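Local coordinates for metallo-beta-lactamase (Pseudomonas stutzeri, PDB 4ZEJ), which probably hydrolyses the amide bond of beta-lactam antibiotics with the help of two zinc ions, as a class B metallo-beta-lactamase that confers antibiotic resistance, at residues G41-V46 with Y67-S72; S150-G155 with A192-P197; G156-S161 with A206-T211. All coordinates share one frame; numbering follows the deposited sequence.

Interaction 1. Residues G41-V46 with Y67-S72; sequences GNAFIV and YELLGS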
ATOM      1  N   GLY A  41      -0.307 -19.900  -8.991  1.00 47.66           N
ATOM      2  CA  GLY A  41       0.834 -19.616  -9.871  1.00 46.15           C
ATOM      3  C   GLY A  41       1.009 -18.163 -10.342  1.00 43.23           C
ATOM      4  O   GLY A  41       2.000 -17.846 -11.016  1.00 42.19           O
ATOM      5  N   ASN A  42       0.059 -17.285 -10.006  1.00 41.83           N
ATOM      6  CA  ASN A  42       0.126 -15.858 -10.354  1.00 39.48           C
ATOM      7  C   ASN A  42       0.577 -15.041  -9.149  1.00 36.39           C
ATOM      8  O   ASN A  42       0.358 -15.461  -8.028  1.00 36.22           O
ATOM      9  CB  ASN A  42      -1.245 -15.353 -10.794  1.00 40.91           C
ATOM     10  CG  ASN A  42      -1.774 -16.086 -11.998  1.00 43.82           C
ATOM     11  OD1 ASN A  42      -1.063 -16.254 -12.982  1.00 44.61           O
ATOM     12  ND2 ASN A  42      -3.028 -16.537 -11.935  1.00 46.41           N
ATOM     13  N   ALA A  43       1.218 -13.894  -9.404  1.00 33.72           N
ATOM     14  CA  ALA A  43       1.638 -12.942  -8.370  1.00 31.47           C
ATOM     15  C   ALA A  43       1.141 -11.547  -8.722  1.00 30.35           C
ATOM     16  O   ALA A  43       1.049 -11.183  -9.892  1.00 30.71           O
ATOM     17  CB  ALA A  43       3.155 -12.919  -8.228  1.00 30.22           C
ATOM     18  N   PHE A  44       0.823 -10.772  -7.695  1.00 29.25           N
ATOM     19  CA  PHE A  44       0.443  -9.387  -7.854  1.00 28.35           C
ATOM     20  C   PHE A  44       1.103  -8.579  -6.742  1.00 26.73           C
ATOM     21  O   PHE A  44       1.142  -9.014  -5.580  1.00 25.96           O
ATOM     22  CB  PHE A  44      -1.079  -9.232  -7.819  1.00 29.86           C
ATOM     23  CG  PHE A  44      -1.576  -7.983  -8.489  1.00 30.24           C
ATOM     24  CD1 PHE A  44      -1.874  -7.980  -9.848  1.00 32.28           C
ATOM     25  CD2 PHE A  44      -1.742  -6.813  -7.772  1.00 29.63           C
ATOM     26  CE1 PHE A  44      -2.330  -6.826 -10.476  1.00 32.62           C
ATOM     27  CE2 PHE A  44      -2.194  -5.651  -8.396  1.00 29.88           C
ATOM     28  CZ  PHE A  44      -2.490  -5.665  -9.747  1.00 31.31           C
ATOM     29  N   ILE A  45       1.624  -7.407  -7.107  1.00 25.62           N
ATOM     30  CA  ILE A  45       2.331  -6.543  -6.171  1.00 24.34           C
ATOM     31  C   ILE A  45       1.371  -5.482  -5.622  1.00 23.96           C
ATOM     32  O   ILE A  45       0.700  -4.816  -6.395  1.00 24.58           O
ATOM     33  CB  ILE A  45       3.558  -5.873  -6.864  1.00 23.98           C
ATOM     34  CG1 ILE A  45       4.615  -6.934  -7.221  1.00 24.62           C
ATOM     35  CG2 ILE A  45       4.174  -4.805  -5.972  1.00 23.07           C
ATOM     36  CD1 ILE A  45       5.636  -6.485  -8.244  1.00 24.71           C
ATOM     37  N   VAL A  46       1.314  -5.325  -4.296  1.00 22.90           N
ATOM     38  CA  VAL A  46       0.558  -4.249  -3.654  1.00 22.33           C
ATOM     39  C   VAL A  46       1.592  -3.254  -3.118  1.00 21.36           C
ATOM     40  O   VAL A  46       2.293  -3.540  -2.134  1.00 20.51           O
ATOM     41  CB  VAL A  46      -0.381  -4.752  -2.520  1.00 22.89           C
ATOM     42  CG1 VAL A  46      -1.170  -3.591  -1.924  1.00 22.81           C
ATOM     43  CG2 VAL A  46      -1.336  -5.828  -3.043  1.00 24.51           C
ATOM     44  N   TYR A  67       6.579 -17.606 -10.649  1.00 43.15           N
ATOM     45  CA  TYR A  67       5.261 -16.984 -10.644  1.00 42.66           C
ATOM     46  C   TYR A  67       5.081 -16.066 -11.833  1.00 41.54           C
ATOM     47  O   TYR A  67       6.029 -15.391 -12.266  1.00 40.22           O
ATOM     48  CB  TYR A  67       5.030 -16.171  -9.367  1.00 41.44           C
ATOM     49  CG  TYR A  67       5.023 -16.996  -8.107  1.00 43.40           C
ATOM     50  CD1 TYR A  67       4.076 -18.003  -7.918  1.00 45.51           C
ATOM     51  CD2 TYR A  67       5.947 -16.754  -7.086  1.00 43.37           C
ATOM     52  CE1 TYR A  67       4.066 -18.768  -6.762  1.00 47.65           C
ATOM     53  CE2 TYR A  67       5.936 -17.502  -5.920  1.00 45.45           C
ATOM     54  CZ  TYR A  67       4.997 -18.511  -5.765  1.00 47.57           C
ATOM     55  OH  TYR A  67       4.985 -19.257  -4.613  1.00 50.98           O
ATOM     56  N   GLU A  68       3.846 -16.025 -12.330  1.00 42.35           N
ATOM     57  CA  GLU A  68       3.467 -15.106 -13.390  1.00 42.35           C
ATOM     58  C   GLU A  68       3.030 -13.768 -12.797  1.00 38.98           C
ATOM     59  O   GLU A  68       2.044 -13.714 -12.067  1.00 38.89           O
ATOM     60  CB  GLU A  68       2.318 -15.686 -14.210  1.00 46.07           C
ATOM     61  CG  GLU A  68       2.137 -14.994 -15.541  1.00 48.17           C
ATOM     62  CD  GLU A  68       3.429 -14.964 -16.329  1.00 49.53           C
ATOM     63  OE1 GLU A  68       4.004 -16.053 -16.580  1.00 51.76           O
ATOM     64  OE2 GLU A  68       3.885 -13.849 -16.669  1.00 50.06           O
ATOM     65  N   LEU A  69       3.750 -12.701 -13.128  1.00 36.52           N
ATOM     66  CA  LEU A  69       3.506 -11.400 -12.502  1.00 34.37           C
ATOM     67  C   LEU A  69       2.435 -10.663 -13.278  1.00 34.59           C
ATOM     68  O   LEU A  69       2.677 -10.206 -14.387  1.00 35.04           O
ATOM     69  CB  LEU A  69       4.788 -10.577 -12.429  1.00 32.82           C
ATOM     70  CG  LEU A  69       4.689  -9.190 -11.790  1.00 31.06           C
ATOM     71  CD1 LEU A  69       4.078  -9.237 -10.390  1.00 30.09           C
ATOM     72  CD2 LEU A  69       6.080  -8.576 -11.759  1.00 30.56           C
ATOM     73  N   LEU A  70       1.253 -10.562 -12.688  1.00 34.54           N
ATOM     74  CA  LEU A  70       0.111  -9.914 -13.329  1.00 35.62           C
ATOM     75  C   LEU A  70       0.119  -8.384 -13.214  1.00 34.43           C
ATOM     76  O   LEU A  70      -0.636  -7.711 -13.925  1.00 36.22           O
ATOM     77  CB  LEU A  70      -1.191 -10.469 -12.755  1.00 36.66           C
ATOM     78  CG  LEU A  70      -1.450 -11.959 -12.990  1.00 38.99           C
ATOM     79  CD1 LEU A  70      -2.805 -12.330 -12.402  1.00 40.42           C
ATOM     80  CD2 LEU A  70      -1.388 -12.299 -14.467  1.00 40.98           C
ATOM     81  N   GLY A  71       0.951  -7.834 -12.336  1.00 31.96           N
ATOM     82  CA  GLY A  71       1.084  -6.386 -12.223  1.00 30.93           C
ATOM     83  C   GLY A  71       1.196  -5.884 -10.798  1.00 29.06           C
ATOM     84  O   GLY A  71       1.408  -6.667  -9.873  1.00 28.35           O
ATOM     85  N   SER A  72       1.081  -4.563 -10.654  1.00 28.21           N
ATOM     86  CA  SER A  72       1.145  -3.881  -9.363  1.00 26.89           C
ATOM     87  C   SER A  72      -0.020  -2.917  -9.211  1.00 26.64           C
ATOM     88  O   SER A  72      -0.535  -2.407 -10.205  1.00 28.13           O
ATOM     89  CB  SER A  72       2.446  -3.093  -9.229  1.00 26.31           C
ATOM     90  OG  SER A  72       2.458  -1.961 -10.097  1.00 27.32           O
TER
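Four backbone hydrogen bonds join G41-V46 to Y67-S72, with the donor alternating between the two strands. E68 N donates to G41 O, A43 N to E68 O (2.8 Å), L70 N to A43 O and I45 N to G71 O, the last almost straight at 176°. E68 O is approached from above its carbonyl plane, whereas G41 O and G71 O receive their donors within theirs. Longer CA-H...O contacts fill in between, the closest from S72 CA to I45 O at 3.1 Å.

The pairing is parallel, with the short strands turned 33° from each other, and belongs to a beta-alpha-beta unit in which helix 52-64 connects strand 42-46 to strand 68-73. This unit lies in the N-terminal half of the alpha-beta/beta-alpha sandwich of metallo-beta-lactamases.

Among the side chains, the F44 ring lies over the backbone of the neighbouring strand. Its CG is anti to the backbone N (chi1 -157°), which carries the ring across, and G71 O sits 3.4 Å above the ring plane, over its centre. G71, without a side chain, lets the ring lie close over its carbonyl. L70 CB meets the ring at its edge, 3.9 Å from F44 CD1, while L70 CD1 reaches back to N42 CB. V125 touches both F44 and L70.

The other face of the sheet carries A43, I45 and L69. I45 CD1 touches L69 CD1 at 3.8 Å, the two chains slanting past each other, and A43 CB rests 3.9 Å from Y67 CB. The Y67 ring turns its edge to G41 O. Helix 52-64 packs on this face, I62 meeting A43, I45 and Y67, and L58 meeting I45.

Interaction 2. Residues S150-G155 with A192-P197; sequences SKILFG and AQIVIP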
ATOM      1  N   SER A 150      -7.612 -14.399   2.106  1.00 36.31           N
ATOM      2  CA  SER A 150      -6.656 -14.395   3.214  1.00 35.12           C
ATOM      3  C   SER A 150      -7.155 -13.686   4.477  1.00 33.51           C
ATOM      4  O   SER A 150      -6.536 -13.818   5.534  1.00 32.99           O
ATOM      5  CB  SER A 150      -5.360 -13.723   2.759  1.00 33.97           C
ATOM      6  OG  SER A 150      -4.867 -14.366   1.599  1.00 35.63           O
ATOM      7  N   LYS A 151      -8.251 -12.933   4.367  1.00 32.69           N
ATOM      8  CA  LYS A 151      -8.768 -12.124   5.470  1.00 31.73           C
ATOM      9  C   LYS A 151      -7.736 -11.097   5.947  1.00 29.21           C
ATOM     10  O   LYS A 151      -7.629 -10.813   7.149  1.00 28.41           O
ATOM     11  CB  LYS A 151      -9.251 -13.002   6.640  1.00 33.30           C
ATOM     12  CG  LYS A 151     -10.114 -14.194   6.244  1.00 36.14           C
ATOM     13  CD  LYS A 151     -11.411 -13.752   5.584  1.00 37.49           C
ATOM     14  CE  LYS A 151     -12.226 -14.940   5.094  1.00 40.60           C
ATOM     15  NZ  LYS A 151     -13.196 -14.508   4.049  1.00 41.81           N
ATOM     16  N   ILE A 152      -6.996 -10.550   4.988  1.00 28.04           N
ATOM     17  CA  ILE A 152      -6.005  -9.514   5.240  1.00 26.40           C
ATOM     18  C   ILE A 152      -6.529  -8.214   4.654  1.00 25.36           C
ATOM     19  O   ILE A 152      -6.966  -8.173   3.500  1.00 25.99           O
ATOM     20  CB  ILE A 152      -4.641  -9.856   4.612  1.00 26.59           C
ATOM     21  CG1 ILE A 152      -4.010 -11.052   5.341  1.00 27.70           C
ATOM     22  CG2 ILE A 152      -3.707  -8.628   4.593  1.00 25.44           C
ATOM     23  CD1 ILE A 152      -2.805 -11.632   4.629  1.00 28.23           C
ATOM     24  N   LEU A 153      -6.467  -7.155   5.453  1.00 23.88           N
ATOM     25  CA  LEU A 153      -6.644  -5.807   4.964  1.00 22.97           C
ATOM     26  C   LEU A 153      -5.284  -5.128   4.922  1.00 21.83           C
ATOM     27  O   LEU A 153      -4.630  -4.964   5.947  1.00 21.09           O
ATOM     28  CB  LEU A 153      -7.591  -5.023   5.875  1.00 22.94           C
ATOM     29  CG  LEU A 153      -7.936  -3.618   5.412  1.00 22.59           C
ATOM     30  CD1 LEU A 153      -8.769  -3.657   4.140  1.00 23.58           C
ATOM     31  CD2 LEU A 153      -8.652  -2.877   6.540  1.00 22.61           C
ATOM     32  N   PHE A 154      -4.852  -4.774   3.724  1.00 21.76           N
ATOM     33  CA  PHE A 154      -3.676  -3.941   3.548  1.00 21.17           C
ATOM     34  C   PHE A 154      -4.123  -2.483   3.625  1.00 20.78           C
ATOM     35  O   PHE A 154      -4.777  -1.971   2.720  1.00 21.02           O
ATOM     36  CB  PHE A 154      -2.986  -4.234   2.225  1.00 21.62           C
ATOM     37  CG  PHE A 154      -1.728  -3.447   2.043  1.00 20.82           C
ATOM     38  CD1 PHE A 154      -0.532  -3.886   2.603  1.00 20.89           C
ATOM     39  CD2 PHE A 154      -1.756  -2.235   1.360  1.00 20.81           C
ATOM     40  CE1 PHE A 154       0.629  -3.143   2.457  1.00 20.68           C
ATOM     41  CE2 PHE A 154      -0.607  -1.491   1.217  1.00 20.32           C
ATOM     42  CZ  PHE A 154       0.584  -1.933   1.771  1.00 20.26           C
ATOM     43  N   GLY A 155      -3.768  -1.821   4.718  1.00 20.39           N
ATOM     44  CA  GLY A 155      -4.216  -0.451   4.972  1.00 20.35           C
ATOM     45  C   GLY A 155      -3.405   0.619   4.271  1.00 20.34           C
ATOM     46  O   GLY A 155      -3.891   1.735   4.088  1.00 21.07           O
ATOM     47  N   ALA A 192     -11.644  -8.892   9.032  1.00 31.74           N
ATOM     48  CA  ALA A 192     -10.189  -8.792   8.911  1.00 30.11           C
ATOM     49  C   ALA A 192      -9.500  -9.431  10.104  1.00 29.85           C
ATOM     50  O   ALA A 192      -9.804  -9.086  11.245  1.00 29.72           O
ATOM     51  CB  ALA A 192      -9.753  -7.335   8.770  1.00 28.61           C
ATOM     52  N   GLN A 193      -8.614 -10.384   9.825  1.00 29.59           N
ATOM     53  CA  GLN A 193      -7.802 -11.046  10.852  1.00 29.77           C
ATOM     54  C   GLN A 193      -6.425 -10.396  10.985  1.00 28.04           C
ATOM     55  O   GLN A 193      -5.827 -10.430  12.054  1.00 27.92           O
ATOM     56  CB  GLN A 193      -7.659 -12.537  10.541  1.00 31.62           C
ATOM     57  CG  GLN A 193      -8.970 -13.309  10.684  1.00 33.56           C
ATOM     58  CD  GLN A 193      -8.894 -14.750  10.213  1.00 35.58           C
ATOM     59  OE1 GLN A 193      -7.813 -15.295  10.006  1.00 36.30           O
ATOM     60  NE2 GLN A 193     -10.051 -15.390  10.077  1.00 37.34           N
ATOM     61  N   ILE A 194      -5.923  -9.839   9.885  1.00 26.62           N
ATOM     62  CA  ILE A 194      -4.618  -9.206   9.845  1.00 25.55           C
ATOM     63  C   ILE A 194      -4.804  -7.870   9.141  1.00 24.11           C
ATOM     64  O   ILE A 194      -5.466  -7.794   8.099  1.00 24.01           O
ATOM     65  CB  ILE A 194      -3.578 -10.073   9.095  1.00 26.37           C
ATOM     66  CG1 ILE A 194      -3.356 -11.404   9.831  1.00 28.28           C
ATOM     67  CG2 ILE A 194      -2.265  -9.305   8.887  1.00 25.54           C
ATOM     68  CD1 ILE A 194      -2.536 -12.435   9.067  1.00 29.49           C
ATOM     69  N   VAL A 195      -4.218  -6.827   9.722  1.00 22.70           N
ATOM     70  CA  VAL A 195      -4.139  -5.528   9.103  1.00 21.81           C
ATOM     71  C   VAL A 195      -2.677  -5.134   8.962  1.00 20.95           C
ATOM     72  O   VAL A 195      -1.895  -5.230   9.920  1.00 20.89           O
ATOM     73  CB  VAL A 195      -4.895  -4.456   9.917  1.00 21.52           C
ATOM     74  CG1 VAL A 195      -4.710  -3.086   9.283  1.00 21.00           C
ATOM     75  CG2 VAL A 195      -6.375  -4.828  10.020  1.00 22.49           C
ATOM     76  N   ILE A 196      -2.326  -4.691   7.761  1.00 20.73           N
ATOM     77  CA  ILE A 196      -0.958  -4.320   7.425  1.00 20.55           C
ATOM     78  C   ILE A 196      -0.872  -2.796   7.198  1.00 19.53           C
ATOM     79  O   ILE A 196      -1.528  -2.255   6.298  1.00 19.34           O
ATOM     80  CB  ILE A 196      -0.459  -5.152   6.216  1.00 21.59           C
ATOM     81  CG1 ILE A 196      -0.581  -6.650   6.604  1.00 22.98           C
ATOM     82  CG2 ILE A 196       0.972  -4.748   5.820  1.00 21.44           C
ATOM     83  CD1 ILE A 196      -0.068  -7.661   5.642  1.00 24.40           C
ATOM     84  N   PRO A 197      -0.065  -2.093   8.025  1.00 18.89           N
ATOM     85  CA  PRO A 197       0.148  -0.656   7.814  1.00 18.53           C
ATOM     86  C   PRO A 197       1.200  -0.406   6.729  1.00 18.64           C
ATOM     87  O   PRO A 197       1.991  -1.287   6.408  1.00 18.72           O
ATOM     88  CB  PRO A 197       0.671  -0.188   9.180  1.00 18.18           C
ATOM     89  CG  PRO A 197       1.459  -1.350   9.670  1.00 18.38           C
ATOM     90  CD  PRO A 197       0.730  -2.581   9.170  1.00 19.04           C
TER
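A parallel beta-alpha-beta unit, strand 152-156, helix 175-188 and strand 194-197, brings I152, L153 and F154 alongside I194, V195 and I196 in the C-terminal sheet of the metallo-beta-lactamase fold. L153 is held through both its N-H and its C=O: L153 N donates to I194 O, and L153 O accepts from I196 N, both at 2.9 Å. G155 N then closes on I196 O at a more bent 147°. At the start of the pair, K151 O takes two donors, a firm bond from Q193 N and a weak one from I194 N at 3.4 Å. K151, with positive phi, and I152 form a G1 beta bulge opposite L147.

I152, F154, I194 and I196 share one face. I152 and I194 run side by side, CG1 of I152 lying 3.9 Å from CB of I194, while CG2 of I152 touches CD1 of I196. F154 crosses I196 at about a right angle: its CG is anti to the backbone N (chi1 -177°), which carries ring atom CD1 to 3.7 Å from I196 CG2. I196 O lies over one ring face toward the rim. On the other face, L153 CB approaches A192 CB and V195 CG2. The amine of K151 turns away, forming a salt bridge with E191 and a hydrogen bond to P148 O.

Strand 194-197 is the outermost strand of this sheet, with strand 152-156 between it and strand 144-147. The isoleucine face packs against strands 7-12 and 15-24 of the other sheet, while L153 turns to W146 and Y189.

Interaction 3. Residues G156-S161 with A206-T211; sequences GCFVRS and ALLKHT. With ZN (zinc ion), chain C.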
ATOM      1  N   GLY A 156      -2.161   0.313   3.908  1.00 20.34           N
ATOM      2  CA  GLY A 156      -1.240   1.323   3.431  1.00 19.98           C
ATOM      3  C   GLY A 156      -1.064   2.407   4.480  1.00 19.55           C
ATOM      4  O   GLY A 156      -1.243   2.169   5.685  1.00 19.15           O
ATOM      5  N   CYS A 157      -0.743   3.614   4.035  1.00 19.58           N
ATOM      6  CA  CYS A 157      -0.393   4.684   4.955  1.00 19.48           C
ATOM      7  C   CYS A 157      -1.633   5.333   5.593  1.00 19.50           C
ATOM      8  O   CYS A 157      -1.522   6.154   6.504  1.00 19.32           O
ATOM      9  CB  CYS A 157       0.526   5.662   4.238  1.00 20.68           C
ATOM     10  SG  CYS A 157       1.881   4.721   3.473  1.00 21.16           S
ATOM     11  N   PHE A 158      -2.815   4.931   5.127  1.00 19.39           N
ATOM     12  CA  PHE A 158      -4.084   5.210   5.815  1.00 19.67           C
ATOM     13  C   PHE A 158      -4.168   4.596   7.229  1.00 19.50           C
ATOM     14  O   PHE A 158      -4.929   5.081   8.074  1.00 19.70           O
ATOM     15  CB  PHE A 158      -5.237   4.700   4.927  1.00 20.30           C
ATOM     16  CG  PHE A 158      -6.605   4.884   5.511  1.00 20.66           C
ATOM     17  CD1 PHE A 158      -7.281   3.814   6.092  1.00 20.89           C
ATOM     18  CD2 PHE A 158      -7.232   6.116   5.467  1.00 21.45           C
ATOM     19  CE1 PHE A 158      -8.547   3.982   6.612  1.00 21.35           C
ATOM     20  CE2 PHE A 158      -8.506   6.293   6.001  1.00 21.96           C
ATOM     21  CZ  PHE A 158      -9.159   5.224   6.568  1.00 22.09           C
ATOM     22  N   VAL A 159      -3.422   3.513   7.463  1.00 18.97           N
ATOM     23  CA  VAL A 159      -3.378   2.829   8.742  1.00 19.12           C
ATOM     24  C   VAL A 159      -2.005   2.947   9.380  1.00 19.00           C
ATOM     25  O   VAL A 159      -0.990   2.633   8.741  1.00 19.39           O
ATOM     26  CB  VAL A 159      -3.760   1.336   8.570  1.00 19.26           C
ATOM     27  CG1 VAL A 159      -3.685   0.592   9.898  1.00 19.85           C
ATOM     28  CG2 VAL A 159      -5.164   1.226   7.987  1.00 19.86           C
ATOM     29  N   ARG A 160      -1.984   3.369  10.644  1.00 19.11           N
ATOM     30  CA  ARG A 160      -0.766   3.492  11.433  1.00 19.89           C
ATOM     31  C   ARG A 160      -0.530   2.250  12.288  1.00 19.62           C
ATOM     32  O   ARG A 160      -1.484   1.571  12.715  1.00 19.91           O
ATOM     33  CB  ARG A 160      -0.837   4.730  12.339  1.00 20.89           C
ATOM     34  CG  ARG A 160      -1.146   6.021  11.600  1.00 21.58           C
ATOM     35  CD  ARG A 160       0.004   6.471  10.727  1.00 23.25           C
ATOM     36  NE  ARG A 160       1.143   6.856  11.572  1.00 24.54           N
ATOM     37  CZ  ARG A 160       2.376   7.073  11.139  1.00 26.57           C
ATOM     38  NH1 ARG A 160       2.701   6.951   9.834  1.00 26.68           N
ATOM     39  NH2 ARG A 160       3.288   7.423  12.022  1.00 28.06           N
ATOM     40  N   SER A 161       0.746   1.974  12.553  1.00 19.41           N
ATOM     41  CA  SER A 161       1.132   0.890  13.459  1.00 19.67           C
ATOM     42  C   SER A 161       0.738   1.221  14.908  1.00 19.62           C
ATOM     43  O   SER A 161       0.556   2.385  15.245  1.00 19.33           O
ATOM     44  CB  SER A 161       2.641   0.644  13.408  1.00 20.01           C
ATOM     45  OG  SER A 161       3.348   1.817  13.778  1.00 20.57           O
ATOM     46  N   ALA A 206      -7.086  -3.949  15.582  1.00 23.08           N
ATOM     47  CA  ALA A 206      -6.618  -2.924  16.526  1.00 22.19           C
ATOM     48  C   ALA A 206      -5.889  -1.751  15.868  1.00 20.81           C
ATOM     49  O   ALA A 206      -6.014  -0.615  16.333  1.00 20.37           O
ATOM     50  CB  ALA A 206      -5.736  -3.539  17.602  1.00 23.01           C
ATOM     51  N   LEU A 207      -5.138  -2.007  14.791  1.00 20.40           N
ATOM     52  CA  LEU A 207      -4.449  -0.917  14.092  1.00 20.00           C
ATOM     53  C   LEU A 207      -5.431   0.140  13.584  1.00 20.08           C
ATOM     54  O   LEU A 207      -5.137   1.330  13.647  1.00 20.42           O
ATOM     55  CB  LEU A 207      -3.573  -1.427  12.942  1.00 20.40           C
ATOM     56  CG  LEU A 207      -2.183  -1.877  13.352  1.00 20.70           C
ATOM     57  CD1 LEU A 207      -2.237  -3.145  14.158  1.00 21.04           C
ATOM     58  CD2 LEU A 207      -1.322  -2.078  12.102  1.00 21.86           C
ATOM     59  N   LEU A 208      -6.574  -0.287  13.071  1.00 20.95           N
ATOM     60  CA  LEU A 208      -7.605   0.670  12.615  1.00 22.09           C
ATOM     61  C   LEU A 208      -8.227   1.450  13.776  1.00 21.61           C
ATOM     62  O   LEU A 208      -8.479   2.651  13.652  1.00 21.79           O
ATOM     63  CB  LEU A 208      -8.702  -0.021  11.785  1.00 24.35           C
ATOM     64  CG  LEU A 208      -8.489  -0.095  10.278  1.00 26.31           C
ATOM     65  CD1 LEU A 208      -9.522  -1.037   9.672  1.00 28.95           C
ATOM     66  CD2 LEU A 208      -8.640   1.297   9.675  1.00 27.57           C
ATOM     67  N   LYS A 209      -8.446   0.784  14.912  1.00 21.45           N
ATOM     68  CA  LYS A 209      -8.984   1.469  16.109  1.00 22.01           C
ATOM     69  C   LYS A 209      -7.994   2.509  16.657  1.00 20.02           C
ATOM     70  O   LYS A 209      -8.389   3.597  17.065  1.00 19.86           O
ATOM     71  CB  LYS A 209      -9.356   0.466  17.202  1.00 24.23           C
ATOM     72  CG  LYS A 209     -10.277  -0.624  16.644  1.00 27.04           C
ATOM     73  CD  LYS A 209     -11.047  -1.353  17.675  1.00 30.77           C
ATOM     74  CE  LYS A 209     -12.281  -0.578  18.087  1.00 33.26           C
ATOM     75  NZ  LYS A 209     -12.926  -1.331  19.171  1.00 36.69           N
ATOM     76  N   HIS A 210      -6.713   2.161  16.672  1.00 18.70           N
ATOM     77  CA  HIS A 210      -5.661   3.094  17.088  1.00 18.05           C
ATOM     78  C   HIS A 210      -5.565   4.279  16.125  1.00 17.61           C
ATOM     79  O   HIS A 210      -5.465   5.433  16.554  1.00 17.60           O
ATOM     80  CB  HIS A 210      -4.313   2.372  17.186  1.00 18.32           C
ATOM     81  CG  HIS A 210      -3.170   3.257  17.562  1.00 19.07           C
ATOM     82  ND1 HIS A 210      -3.181   4.057  18.687  1.00 19.90           N
ATOM     83  CD2 HIS A 210      -1.949   3.432  16.987  1.00 19.69           C
ATOM     84  CE1 HIS A 210      -2.032   4.709  18.771  1.00 21.16           C
ATOM     85  NE2 HIS A 210      -1.268   4.345  17.750  1.00 21.00           N
ATOM     86  N   THR A 211      -5.576   3.993  14.827  1.00 17.34           N
ATOM     87  CA  THR A 211      -5.518   5.048  13.804  1.00 17.79           C
ATOM     88  C   THR A 211      -6.706   6.016  13.977  1.00 18.21           C
ATOM     89  O   THR A 211      -6.526   7.235  13.960  1.00 18.69           O
ATOM     90  CB  THR A 211      -5.514   4.450  12.386  1.00 18.41           C
ATOM     91  OG1 THR A 211      -4.354   3.612  12.236  1.00 18.08           O
ATOM     92  CG2 THR A 211      -5.497   5.530  11.309  1.00 19.88           C
TER
HETATM   93 ZN    ZN C 301       3.743   5.875   3.501  1.00 26.41          ZN
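One hydrogen bond spans G156-S161 and A206-T211: R160 N donates to T211 OG1 at 2.9 Å, with an angle of 162° at the hydrogen. The threonine hydroxyl in turn donates a hydrogen bond to L207 O one helical turn earlier, at 2.8 Å. T211 OG1 lies beside its backbone N (chi1 -61°), a position from which it can bond both the helix carbonyl and the loop amide. L207 O thus accepts from T211 OG1 and from T211 N, which approach from opposite faces of its carbonyl plane.

Closer to the metal, G156 to V159 form a type I beta turn, closed by V159 N on G156 O. C157 within this turn binds zinc through SG at 2.2 Å, and D80 and H199 bind the same ion, giving the Asp-Cys-His site of a class B1 enzyme. Helix 206-218 packs against the loop that carries the cysteine ligand, touching F158 and V159 of the turn.

Apolar contacts centre on V159. Its CG1 meets L207 CB at 3.7 Å and its CG2 meets L208 CD2, the valine crossing both leucines at about a right angle. L208 CD2 also approaches F158 CE1 obliquely at 4.1 Å. F158 stacks on W178 of helix 175-188, and W178 NE1 is hydrogen-bonded to F158 O; T211 CG2 lies 3.3 Å from the same carbonyl oxygen.

L207 CG lies 3.6 Å from R160 O, and its CD2 is near S161 CA. The H210 ring presents its edge to S161 O through CD2, while its NE2 is hydrogen-bonded to S164 O. The R160 side chain bends away from the helix, and its NE bonds to G166 O.

From the N terminus, interaction 1 comes first: strand 42-46 pairs with strand 68-73 after the excursion through helix 52-64, and it is complete before the other two begin. Interactions 2 and 3 cross in sequence, since 150-155 runs directly into 156-161, and 192-197 then precedes 206-211. Interaction 2 closes the loop containing helix 175-188, and interaction 3 brings the last helix back to the zinc-binding turn. These two contacts meet at P197, whose CB lies 3.3 Å from V159 O. Interactions 1 and 2, one in each sheet, meet where V46 CG1 packs on F154 CD2; interactions 1 and 3 do not touch.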